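Local structure of UPF0135 protein SA1388 (Staphylococcus aureus subsp. aureus, 3LNL) at residues 101-104 / 105-108. The protein is of unknown function but, as a NIF3-family member, forms a toroid-shaped homohexamer whose subunits each carry a dinuclear zinc centre. The protein carries 2 engineered substitutions. Sequence-based numbering, arbitrary orientation.
With ZN (zinc ion), chain G.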
ATOM      1  N   MET B 101     -26.117 -14.175  -8.573  1.00 12.93           N
ATOM      2  CA  MET B 101     -26.568 -13.710  -7.260  1.00 13.03           C
ATOM      3  C   MET B 101     -25.630 -14.347  -6.268  1.00 12.90           C
ATOM      4  O   MET B 101     -25.912 -15.459  -5.741  1.00 11.57           O
ATOM      5  CB  MET B 101     -28.044 -14.113  -7.043  1.00 12.31           C
ATOM      6  CG  MET B 101     -29.029 -13.338  -7.978  1.00 15.28           C
ATOM      7  SD  MET B 101     -30.699 -13.921  -7.662  1.00 16.65           S
ATOM      8  CE  MET B 101     -31.100 -12.948  -6.179  1.00 14.60           C
ATOM      9  N   HIS B 102     -24.498 -13.652  -6.025  1.00 12.47           N
ATOM     10  CA  HIS B 102     -23.418 -14.235  -5.272  1.00 12.44           C
ATOM     11  C   HIS B 102     -23.453 -13.807  -3.812  1.00 13.55           C
ATOM     12  O   HIS B 102     -24.367 -14.230  -3.100  1.00 13.59           O
ATOM     13  CB  HIS B 102     -22.067 -13.999  -5.922  1.00 12.71           C
ATOM     14  CG  HIS B 102     -20.986 -14.834  -5.333  1.00 11.30           C
ATOM     15  ND1 HIS B 102     -19.682 -14.391  -5.204  1.00 11.97           N
ATOM     16  CD2 HIS B 102     -21.030 -16.073  -4.781  1.00 11.66           C
ATOM     17  CE1 HIS B 102     -18.961 -15.344  -4.621  1.00 13.56           C
ATOM     18  NE2 HIS B 102     -19.755 -16.367  -4.341  1.00 12.71           N
ATOM     19  N   THR B 103     -22.547 -12.931  -3.359  1.00 12.74           N
ATOM     20  CA  THR B 103     -22.515 -12.645  -1.933  1.00 12.16           C
ATOM     21  C   THR B 103     -23.793 -11.913  -1.459  1.00 13.12           C
ATOM     22  O   THR B 103     -24.124 -12.046  -0.309  1.00 13.81           O
ATOM     23  CB  THR B 103     -21.236 -11.938  -1.458  1.00 12.36           C
ATOM     24  OG1 THR B 103     -21.080 -10.691  -2.135  1.00 12.05           O
ATOM     25  CG2 THR B 103     -19.979 -12.843  -1.666  1.00 12.09           C
ATOM     26  N   ASN B 104     -24.531 -11.191  -2.322  1.00 12.62           N
ATOM     27  CA  ASN B 104     -25.891 -10.749  -1.934  1.00 12.65           C
ATOM     28  C   ASN B 104     -26.809 -11.875  -1.447  1.00 11.70           C
ATOM     29  O   ASN B 104     -27.582 -11.707  -0.500  1.00 11.13           O
ATOM     30  CB  ASN B 104     -26.590  -9.825  -2.981  1.00 12.74           C
ATOM     31  CG  ASN B 104     -26.642 -10.422  -4.369  1.00 15.50           C
ATOM     32  OD1 ASN B 104     -25.691 -11.098  -4.820  1.00 13.23           O
ATOM     33  ND2 ASN B 104     -27.783 -10.210  -5.061  1.00 10.86           N
ATOM     34  N   LEU B 105     -26.691 -13.047  -2.037  1.00 11.90           N
ATOM     35  CA  LEU B 105     -27.475 -14.187  -1.562  1.00 12.11           C
ATOM     36  C   LEU B 105     -26.864 -14.838  -0.320  1.00 12.35           C
ATOM     37  O   LEU B 105     -27.606 -15.387   0.481  1.00 13.39           O
ATOM     38  CB  LEU B 105     -27.648 -15.211  -2.690  1.00 12.47           C
ATOM     39  CG  LEU B 105     -28.717 -16.270  -2.485  1.00 12.06           C
ATOM     40  CD1 LEU B 105     -30.137 -15.671  -2.589  1.00 11.02           C
ATOM     41  CD2 LEU B 105     -28.448 -17.378  -3.560  1.00 12.74           C
ATOM     42  N   ASP B 106     -25.531 -14.770  -0.154  1.00 13.59           N
ATOM     43  CA  ASP B 106     -24.866 -15.264   1.075  1.00 13.99           C
ATOM     44  C   ASP B 106     -25.301 -14.499   2.315  1.00 13.53           C
ATOM     45  O   ASP B 106     -25.310 -15.067   3.411  1.00 13.19           O
ATOM     46  CB  ASP B 106     -23.325 -15.234   0.969  1.00 13.64           C
ATOM     47  CG  ASP B 106     -22.789 -16.334   0.055  1.00 16.84           C
ATOM     48  OD1 ASP B 106     -23.244 -17.495   0.271  1.00 13.00           O
ATOM     49  OD2 ASP B 106     -21.934 -16.043  -0.848  1.00 14.55           O
ATOM     50  N   VAL B 107     -25.658 -13.223   2.147  1.00 13.31           N
ATOM     51  CA  VAL B 107     -25.966 -12.365   3.276  1.00 12.07           C
ATOM     52  C   VAL B 107     -27.456 -12.059   3.447  1.00 13.03           C
ATOM     53  O   VAL B 107     -27.871 -11.370   4.384  1.00 12.08           O
ATOM     54  CB  VAL B 107     -25.197 -11.043   3.217  1.00 13.64           C
ATOM     55  CG1 VAL B 107     -23.649 -11.292   3.104  1.00 11.81           C
ATOM     56  CG2 VAL B 107     -25.778 -10.097   2.104  1.00 10.58           C
ATOM     57  N   ASN B 108     -28.280 -12.630   2.591  1.00 12.77           N
ATOM     58  CA  ASN B 108     -29.709 -12.359   2.622  1.00 13.14           C
ATOM     59  C   ASN B 108     -30.416 -13.152   3.739  1.00 14.05           C
ATOM     60  O   ASN B 108     -30.129 -14.353   3.917  1.00 14.89           O
ATOM     61  CB  ASN B 108     -30.296 -12.765   1.293  1.00 13.27           C
ATOM     62  CG  ASN B 108     -31.681 -12.236   1.113  1.00 15.38           C
ATOM     63  OD1 ASN B 108     -32.665 -12.928   1.424  1.00 13.54           O
ATOM     64  ND2 ASN B 108     -31.772 -10.975   0.643  1.00 12.42           N
TER
HETATM   65 ZN    ZN G 402     -21.743 -18.336  -1.100  0.50 23.93          ZN
HETATM   66  O   HOH W   1     -20.115 -18.236  -2.404  1.00 12.36           O
HETATM   67  O   HOH W   2     -29.281  -9.710   0.114  1.00 13.16           O
HETATM   68  O   HOH W   3     -20.016 -18.463   0.245  1.00 12.58           O
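In the dinuclear zinc site of this NIF3-family protein, the single turn of helix 103-106, which follows strand 97-100, brings His102 at its N-cap position beside the metal ligand Asp106. The carbonyl oxygen of His102 opens the helix, accepting from Asp106 N at 3.2 Å and from Leu105 N at 2.8 Å. A weak bond from Val107 N to Thr103 O continues the turn. With CG anti to its carbonyl carbon (chi1 -73°), the Asp106 carboxylate reaches the zinc ion and chelates it with both oxygens, OD1 at 2.2 Å and OD2 at 2.3 Å. His68 and Glu333 complete the coordination with two waters. One of these waters, its oxygen 2.1 Å from the zinc, is also hydrogen-bonded to His102 NE2 at 2.7 Å, so the imidazole acts in the second shell, its ring plane turned 70° from the carboxylate. The other ring nitrogen, ND1, is hydrogen-bonded to Asp27, which also bonds Thr103 OG1, while Thr103 CG2 lies over one ring face toward its rim and approaches Asp106 OD2 to 3.8 Å. Farther along, a water donates to Asn104 O and accepts from Asn108 ND2, bridging the end of the turn, while the same Asn108 amide is also held by His17 and His110. As an example of second-shell positioning, the chain of contacts from Asp27 through His102 to the zinc-bound water would fix the imidazole's rotation and could polarise that water, while the helical turn is consistent with presenting the carboxylate for bidentate binding.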